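Local coordinates for protein translation initiation factor 6 (Methanocaldococcus jannaschii, PDB 1G61) that binds to the 50S ribosomal subunit and prevents it from joining the 30S subunit to form the 70S initiation complex, at residues M3-V17 and A198-D212. Sequence-based numbering, arbitrary orientation.
Sequences MIIRKYFSGIPTIGV and ACIIANSKGAVVGGD
Ile-4 to Lys-7 run parallel to Ala-207 to Gly-210, and the ladder between them is regular as far as Lys-7: Val-209 N reaches Ile-5 O at 2.9 Å in a nearly straight bond (170°), and Lys-7 N takes Val-209 O in turn. Beyond this the strands diverge, and the last bond, Gly-211 N to Lys-7 O, is weak. The buried part of the contact lies where Ile-15 packs against both strands, 200-202 and 207-210. Ile-15 CG2 meets Ile-201 CG1 at 3.9 Å, the two side chains crossing at about a right angle, while Ile-15 CG1 rests on Gly-210 CA at 3.7 Å. Its CD1 sits over the centre of the Phe-9 ring. Val-208, a slim branched residue suited to a strand, turns CG1 to the aliphatic stem of Lys-7 and CG2 to Ile-5; the ammonium of Lys-7 goes on to Asp-36 and Glu-39. Glycine fits at Gly-16, since a CB would collide with Ala-198, whose O accepts from Gly-16 N at 2.9 Å, met from above the carbonyl plane.

N-terminal strand 4-7 thus joins the C-terminal hairpin of strands 200-202 and 207-210, consistent with the velcro closure of this alpha-beta barrel. Helix 34-44 lies against the Ile-5 and Val-208 face, helix 215-225 against that of Ile-4 and Val-209.

Arg-6 and Tyr-8 belong to the exposed side. Arg-6 CG lies 3.7 Å from Val-209 CG1, the two side by side and pointing the same way, and Arg-6 NE bonds Thr-213 O. Tyr-8 lays one ring face over Gly-211 CA, 3.7 Å from the centroid, in a CH-pi contact that a side chain there would block. Tyr-8 OH donates to Asp-212 OD1 at 2.5 Å, from above the carboxylate plane, a polar clasp on this open side. An alanine at Asp-212 would probably leave Tyr-8 OH without this acceptor and the ring freer to turn.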
ATOM      1  N   MET A   3      17.856   5.505  -0.265  1.00 20.27           N
ATOM      2  CA  MET A   3      16.404   5.604  -0.467  1.00 21.75           C
ATOM      3  C   MET A   3      15.589   4.423   0.046  1.00 15.22           C
ATOM      4  O   MET A   3      14.360   4.483   0.080  1.00 15.09           O
ATOM      5  CB  MET A   3      16.111   5.761  -1.971  1.00 29.39           C
ATOM      6  CG  MET A   3      16.510   7.091  -2.595  1.00 26.70           C
ATOM      7  SD  MET A   3      16.422   6.849  -4.408  1.00 33.64           S
ATOM      8  CE  MET A   3      18.287   5.181  -4.429  1.00128.87           C
ATOM      9  N   ILE A   4      16.222   3.338   0.458  1.00 14.00           N
ATOM     10  CA  ILE A   4      15.511   2.163   0.935  1.00 12.51           C
ATOM     11  C   ILE A   4      16.117   1.656   2.234  1.00 11.81           C
ATOM     12  O   ILE A   4      17.357   1.574   2.295  1.00 15.63           O
ATOM     13  CB  ILE A   4      15.625   1.014  -0.100  1.00 14.93           C
ATOM     14  CG1 ILE A   4      15.102   1.387  -1.495  1.00 17.36           C
ATOM     15  CG2 ILE A   4      14.938  -0.232   0.429  1.00 17.32           C
ATOM     16  CD1 ILE A   4      14.875   0.178  -2.395  1.00 21.83           C
ATOM     17  N   ILE A   5      15.292   1.380   3.233  1.00 11.81           N
ATOM     18  CA  ILE A   5      15.773   0.807   4.487  1.00 11.64           C
ATOM     19  C   ILE A   5      15.073  -0.510   4.685  1.00 10.61           C
ATOM     20  O   ILE A   5      13.944  -0.726   4.233  1.00 10.67           O
ATOM     21  CB  ILE A   5      15.500   1.721   5.716  1.00 14.04           C
ATOM     22  CG1 ILE A   5      13.996   1.782   6.013  1.00 16.27           C
ATOM     23  CG2 ILE A   5      16.100   3.103   5.505  1.00 20.44           C
ATOM     24  CD1 ILE A   5      13.652   2.675   7.192  1.00 20.75           C
ATOM     25  N   ARG A   6      15.806  -1.389   5.321  1.00 11.25           N
ATOM     26  CA  ARG A   6      15.247  -2.622   5.862  1.00 12.09           C
ATOM     27  C   ARG A   6      14.756  -2.471   7.272  1.00 12.81           C
ATOM     28  O   ARG A   6      15.497  -1.934   8.102  1.00 19.77           O
ATOM     29  CB  ARG A   6      16.391  -3.635   5.971  1.00 16.26           C
ATOM     30  CG  ARG A   6      16.536  -4.468   4.729  1.00 15.51           C
ATOM     31  CD  ARG A   6      17.554  -5.586   5.016  1.00 17.33           C
ATOM     32  NE  ARG A   6      17.960  -6.292   3.816  1.00 20.57           N
ATOM     33  CZ  ARG A   6      18.994  -5.996   3.021  1.00 19.97           C
ATOM     34  NH1 ARG A   6      19.782  -4.969   3.267  1.00 25.16           N
ATOM     35  NH2 ARG A   6      19.227  -6.768   1.981  1.00 25.98           N
ATOM     36  N   LYS A   7      13.579  -2.948   7.606  1.00 11.54           N
ATOM     37  CA  LYS A   7      13.060  -2.806   8.942  1.00 11.16           C
ATOM     38  C   LYS A   7      12.256  -4.028   9.349  1.00  9.68           C
ATOM     39  O   LYS A   7      11.601  -4.634   8.485  1.00 10.75           O
ATOM     40  CB  LYS A   7      12.078  -1.625   9.090  1.00 14.25           C
ATOM     41  CG  LYS A   7      12.662  -0.252   9.076  1.00 17.64           C
ATOM     42  CD  LYS A   7      13.478   0.017  10.330  1.00 22.64           C
ATOM     43  CE  LYS A   7      12.531   0.180  11.518  1.00 23.85           C
ATOM     44  NZ  LYS A   7      13.349   0.306  12.757  1.00 25.48           N
ATOM     45  N   TYR A   8      12.281  -4.315  10.632  1.00  9.47           N
ATOM     46  CA  TYR A   8      11.252  -5.102  11.266  1.00 10.08           C
ATOM     47  C   TYR A   8      10.453  -4.121  12.126  1.00 10.81           C
ATOM     48  O   TYR A   8      11.017  -3.164  12.662  1.00 12.81           O
ATOM     49  CB  TYR A   8      11.820  -6.203  12.145  1.00 10.63           C
ATOM     50  CG  TYR A   8      12.762  -7.150  11.478  1.00 10.52           C
ATOM     51  CD1 TYR A   8      14.124  -6.890  11.389  1.00 11.51           C
ATOM     52  CD2 TYR A   8      12.266  -8.321  10.910  1.00 11.06           C
ATOM     53  CE1 TYR A   8      14.948  -7.808  10.749  1.00 12.47           C
ATOM     54  CE2 TYR A   8      13.080  -9.239  10.274  1.00 11.37           C
ATOM     55  CZ  TYR A   8      14.428  -8.958  10.199  1.00 11.31           C
ATOM     56  OH  TYR A   8      15.278  -9.856   9.590  1.00 13.59           O
ATOM     57  N   PHE A   9       9.160  -4.338  12.235  1.00 10.42           N
ATOM     58  CA  PHE A   9       8.309  -3.568  13.151  1.00 10.13           C
ATOM     59  C   PHE A   9       8.063  -4.425  14.397  1.00  9.89           C
ATOM     60  O   PHE A   9       7.239  -5.363  14.314  1.00 11.69           O
ATOM     61  CB  PHE A   9       6.986  -3.220  12.487  1.00 11.00           C
ATOM     62  CG  PHE A   9       7.040  -2.146  11.423  1.00  9.71           C
ATOM     63  CD1 PHE A   9       8.224  -1.442  11.136  1.00 12.03           C
ATOM     64  CD2 PHE A   9       5.889  -1.816  10.724  1.00 10.68           C
ATOM     65  CE1 PHE A   9       8.238  -0.448  10.182  1.00 12.64           C
ATOM     66  CE2 PHE A   9       5.925  -0.826   9.748  1.00 13.02           C
ATOM     67  CZ  PHE A   9       7.094  -0.152   9.479  1.00 13.19           C
ATOM     68  N   SER A  10       8.763  -4.094  15.478  1.00 11.58           N
ATOM     69  CA  SER A  10       8.695  -4.869  16.705  1.00 12.48           C
ATOM     70  C   SER A  10       8.842  -6.362  16.379  1.00 13.24           C
ATOM     71  O   SER A  10       8.087  -7.217  16.864  1.00 15.62           O
ATOM     72  CB  SER A  10       7.401  -4.606  17.495  1.00 14.71           C
ATOM     73  OG  SER A  10       7.367  -3.220  17.847  1.00 17.53           O
ATOM     74  N   GLY A  11       9.830  -6.698  15.542  1.00 13.60           N
ATOM     75  CA  GLY A  11      10.167  -8.054  15.159  1.00 14.15           C
ATOM     76  C   GLY A  11       9.436  -8.662  13.965  1.00 12.78           C
ATOM     77  O   GLY A  11       9.761  -9.768  13.494  1.00 15.86           O
ATOM     78  N   ILE A  12       8.437  -7.949  13.449  1.00 10.83           N
ATOM     79  CA  ILE A  12       7.569  -8.481  12.410  1.00 10.51           C
ATOM     80  C   ILE A  12       8.069  -8.000  11.044  1.00  9.80           C
ATOM     81  O   ILE A  12       8.226  -6.778  10.857  1.00 10.24           O
ATOM     82  CB  ILE A  12       6.108  -8.016  12.637  1.00  9.24           C
ATOM     83  CG1 ILE A  12       5.551  -8.564  13.948  1.00 11.16           C
ATOM     84  CG2 ILE A  12       5.217  -8.366  11.460  1.00  9.56           C
ATOM     85  CD1 ILE A  12       4.270  -7.862  14.382  1.00 12.51           C
ATOM     86  N   PRO A  13       8.353  -8.893  10.085  1.00  9.96           N
ATOM     87  CA  PRO A  13       8.902  -8.477   8.796  1.00 10.05           C
ATOM     88  C   PRO A  13       7.845  -8.097   7.766  1.00 11.04           C
ATOM     89  O   PRO A  13       8.186  -7.580   6.685  1.00  9.19           O
ATOM     90  CB  PRO A  13       9.635  -9.729   8.304  1.00 12.54           C
ATOM     91  CG  PRO A  13       8.806 -10.848   8.881  1.00 11.47           C
ATOM     92  CD  PRO A  13       8.326 -10.365  10.254  1.00 11.21           C
ATOM     93  N   THR A  14       6.587  -8.337   8.058  1.00 11.44           N
ATOM     94  CA  THR A  14       5.451  -8.159   7.152  1.00 10.08           C
ATOM     95  C   THR A  14       5.002  -6.723   7.156  1.00  8.20           C
ATOM     96  O   THR A  14       3.888  -6.450   7.578  1.00  9.53           O
ATOM     97  CB  THR A  14       4.293  -9.036   7.692  1.00 15.86           C
ATOM     98  OG1 THR A  14       4.858 -10.226   8.211  1.00 17.93           O
ATOM     99  CG2 THR A  14       3.428  -9.428   6.545  1.00 14.02           C
ATOM    100  N   ILE A  15       5.870  -5.787   6.728  1.00  9.17           N
ATOM    101  CA  ILE A  15       5.660  -4.330   6.778  1.00 10.49           C
ATOM    102  C   ILE A  15       4.369  -3.883   6.145  1.00  8.79           C
ATOM    103  O   ILE A  15       3.683  -2.995   6.678  1.00  9.01           O
ATOM    104  CB  ILE A  15       6.855  -3.562   6.060  1.00 10.34           C
ATOM    105  CG1 ILE A  15       8.207  -3.933   6.628  1.00 13.96           C
ATOM    106  CG2 ILE A  15       6.646  -2.057   6.059  1.00 14.59           C
ATOM    107  CD1 ILE A  15       8.158  -3.941   8.199  1.00 18.93           C
ATOM    108  N   GLY A  16       4.038  -4.458   4.991  1.00  8.43           N
ATOM    109  CA  GLY A  16       2.890  -4.053   4.185  1.00  9.01           C
ATOM    110  C   GLY A  16       1.542  -4.446   4.789  1.00  7.21           C
ATOM    111  O   GLY A  16       0.513  -3.850   4.454  1.00  8.35           O
ATOM    112  N   VAL A  17       1.517  -5.476   5.671  1.00  7.16           N
ATOM    113  CA  VAL A  17       0.269  -5.761   6.404  1.00  8.14           C
ATOM    114  C   VAL A  17       0.025  -4.720   7.471  1.00  6.15           C
ATOM    115  O   VAL A  17      -1.098  -4.395   7.843  1.00  7.34           O
ATOM    116  CB  VAL A  17       0.393  -7.152   7.033  1.00  9.06           C
ATOM    117  CG1 VAL A  17      -0.641  -7.465   8.116  1.00  9.00           C
ATOM    118  CG2 VAL A  17       0.285  -8.197   5.911  1.00 11.06           C
ATOM    119  N   ALA A 198       2.728  -7.493   0.972  1.00  7.86           N
ATOM    120  CA  ALA A 198       2.720  -7.727   2.415  1.00  6.98           C
ATOM    121  C   ALA A 198       4.060  -7.351   3.019  1.00  7.07           C
ATOM    122  O   ALA A 198       4.134  -7.249   4.253  1.00  8.27           O
ATOM    123  CB  ALA A 198       2.411  -9.197   2.724  1.00  8.81           C
ATOM    124  N   CYS A 199       5.101  -7.115   2.230  1.00  7.19           N
ATOM    125  CA  CYS A 199       6.477  -7.022   2.734  1.00  7.61           C
ATOM    126  C   CYS A 199       7.107  -5.643   2.600  1.00  7.47           C
ATOM    127  O   CYS A 199       8.204  -5.422   3.144  1.00  8.32           O
ATOM    128  CB  CYS A 199       7.389  -7.991   1.939  1.00  8.69           C
ATOM    129  SG  CYS A 199       6.879  -9.727   2.078  1.00  9.54           S
ATOM    130  N   ILE A 200       6.483  -4.731   1.887  1.00  7.47           N
ATOM    131  CA  ILE A 200       7.125  -3.476   1.471  1.00  8.00           C
ATOM    132  C   ILE A 200       6.091  -2.352   1.450  1.00  7.87           C
ATOM    133  O   ILE A 200       4.969  -2.557   1.013  1.00  9.68           O
ATOM    134  CB  ILE A 200       7.646  -3.600   0.039  1.00  9.07           C
ATOM    135  CG1 ILE A 200       8.715  -4.705  -0.118  1.00  9.36           C
ATOM    136  CG2 ILE A 200       8.170  -2.258  -0.469  1.00 10.72           C
ATOM    137  CD1 ILE A 200       9.017  -5.063  -1.545  1.00 10.04           C
ATOM    138  N   ILE A 201       6.482  -1.186   1.927  1.00  8.12           N
ATOM    139  CA  ILE A 201       5.724   0.034   1.599  1.00  7.63           C
ATOM    140  C   ILE A 201       6.685   0.974   0.875  1.00  7.08           C
ATOM    141  O   ILE A 201       7.888   1.048   1.166  1.00  8.76           O
ATOM    142  CB  ILE A 201       5.085   0.689   2.833  1.00  8.76           C
ATOM    143  CG1 ILE A 201       6.140   1.143   3.853  1.00  9.60           C
ATOM    144  CG2 ILE A 201       4.059  -0.235   3.482  1.00  9.25           C
ATOM    145  CD1 ILE A 201       5.592   1.920   5.031  1.00 13.63           C
ATOM    146  N   ALA A 202       6.187   1.688  -0.104  1.00  7.58           N
ATOM    147  CA  ALA A 202       7.035   2.546  -0.911  1.00  7.46           C
ATOM    148  C   ALA A 202       6.238   3.707  -1.530  1.00  6.92           C
ATOM    149  O   ALA A 202       5.033   3.598  -1.762  1.00  7.63           O
ATOM    150  CB  ALA A 202       7.629   1.739  -2.066  1.00  8.84           C
ATOM    151  N   ASN A 203       6.965   4.757  -1.821  1.00  7.65           N
ATOM    152  CA  ASN A 203       6.447   5.838  -2.661  1.00  8.08           C
ATOM    153  C   ASN A 203       7.565   6.221  -3.640  1.00  8.28           C
ATOM    154  O   ASN A 203       8.542   5.487  -3.794  1.00  8.90           O
ATOM    155  CB  ASN A 203       5.871   7.000  -1.841  1.00  7.61           C
ATOM    156  CG  ASN A 203       6.903   7.668  -0.979  1.00  7.36           C
ATOM    157  OD1 ASN A 203       8.114   7.576  -1.258  1.00  8.20           O
ATOM    158  ND2 ASN A 203       6.488   8.384   0.086  1.00  8.03           N
ATOM    159  N   SER A 204       7.402   7.354  -4.345  1.00  9.16           N
ATOM    160  CA  SER A 204       8.399   7.724  -5.356  1.00  8.75           C
ATOM    161  C   SER A 204       9.718   8.153  -4.727  1.00 10.44           C
ATOM    162  O   SER A 204      10.704   8.309  -5.480  1.00 11.50           O
ATOM    163  CB  SER A 204       7.853   8.849  -6.255  1.00  9.32           C
ATOM    164  OG  SER A 204       7.831  10.065  -5.504  1.00 12.87           O
ATOM    165  N   LYS A 205       9.749   8.387  -3.403  1.00  9.79           N
ATOM    166  CA  LYS A 205      10.902   8.937  -2.728  1.00 10.73           C
ATOM    167  C   LYS A 205      11.708   7.874  -1.985  1.00 10.99           C
ATOM    168  O   LYS A 205      12.898   8.088  -1.784  1.00 14.46           O
ATOM    169  CB  LYS A 205      10.462  10.063  -1.761  1.00 12.19           C
ATOM    170  CG  LYS A 205       9.903  11.252  -2.536  1.00 11.68           C
ATOM    171  CD  LYS A 205       9.181  12.235  -1.655  1.00 14.73           C
ATOM    172  CE  LYS A 205       7.888  11.613  -1.142  1.00 14.17           C
ATOM    173  NZ  LYS A 205       7.153  12.634  -0.318  1.00 23.55           N
ATOM    174  N   GLY A 206      11.112   6.763  -1.575  1.00 10.61           N
ATOM    175  CA  GLY A 206      11.835   5.781  -0.808  1.00 10.40           C
ATOM    176  C   GLY A 206      10.955   4.575  -0.533  1.00  8.26           C
ATOM    177  O   GLY A 206       9.788   4.519  -0.948  1.00  9.40           O
ATOM    178  N   ALA A 207      11.555   3.576   0.133  1.00  9.54           N
ATOM    179  CA  ALA A 207      10.810   2.359   0.490  1.00  9.96           C
ATOM    180  C   ALA A 207      11.291   1.839   1.844  1.00 10.26           C
ATOM    181  O   ALA A 207      12.457   2.007   2.249  1.00 11.23           O
ATOM    182  CB  ALA A 207      10.997   1.281  -0.557  1.00 10.58           C
ATOM    183  N   VAL A 208      10.368   1.171   2.536  1.00  8.87           N
ATOM    184  CA  VAL A 208      10.677   0.385   3.744  1.00  9.85           C
ATOM    185  C   VAL A 208      10.433  -1.058   3.350  1.00  8.65           C
ATOM    186  O   VAL A 208       9.291  -1.404   2.981  1.00 11.01           O
ATOM    187  CB  VAL A 208       9.851   0.815   4.958  1.00 10.19           C
ATOM    188  CG1 VAL A 208      10.266   0.027   6.201  1.00 12.57           C
ATOM    189  CG2 VAL A 208      10.009   2.309   5.201  1.00 11.26           C
ATOM    190  N   VAL A 209      11.454  -1.900   3.430  1.00 10.25           N
ATOM    191  CA  VAL A 209      11.282  -3.279   3.026  1.00  9.89           C
ATOM    192  C   VAL A 209      11.454  -4.187   4.240  1.00  8.53           C
ATOM    193  O   VAL A 209      12.270  -3.853   5.133  1.00  9.75           O
ATOM    194  CB  VAL A 209      12.298  -3.721   1.938  1.00 12.44           C
ATOM    195  CG1 VAL A 209      13.710  -3.757   2.443  1.00 16.34           C
ATOM    196  CG2 VAL A 209      11.974  -5.087   1.361  1.00 33.95           C
ATOM    197  N   GLY A 210      10.741  -5.312   4.257  1.00  8.29           N
ATOM    198  CA  GLY A 210      10.859  -6.185   5.411  1.00  9.34           C
ATOM    199  C   GLY A 210      12.314  -6.607   5.637  1.00  9.51           C
ATOM    200  O   GLY A 210      13.091  -6.835   4.692  1.00 10.49           O
ATOM    201  N   GLY A 211      12.686  -6.743   6.910  1.00  9.96           N
ATOM    202  CA  GLY A 211      14.049  -6.991   7.363  1.00 11.39           C
ATOM    203  C   GLY A 211      14.676  -8.257   6.803  1.00 11.45           C
ATOM    204  O   GLY A 211      15.927  -8.371   6.731  1.00 12.84           O
ATOM    205  N   ASP A 212      13.929  -9.286   6.401  1.00 10.69           N
ATOM    206  CA  ASP A 212      14.515 -10.504   5.888  1.00 10.51           C
ATOM    207  C   ASP A 212      14.868 -10.427   4.402  1.00 10.30           C
ATOM    208  O   ASP A 212      15.414 -11.356   3.840  1.00 11.93           O
ATOM    209  CB  ASP A 212      13.549 -11.671   6.096  1.00 12.51           C
ATOM    210  CG  ASP A 212      13.351 -11.939   7.591  1.00 12.87           C
ATOM    211  OD1 ASP A 212      14.348 -11.885   8.359  1.00 15.11           O
ATOM    212  OD2 ASP A 212      12.201 -12.241   7.962  1.00 19.50           O
TER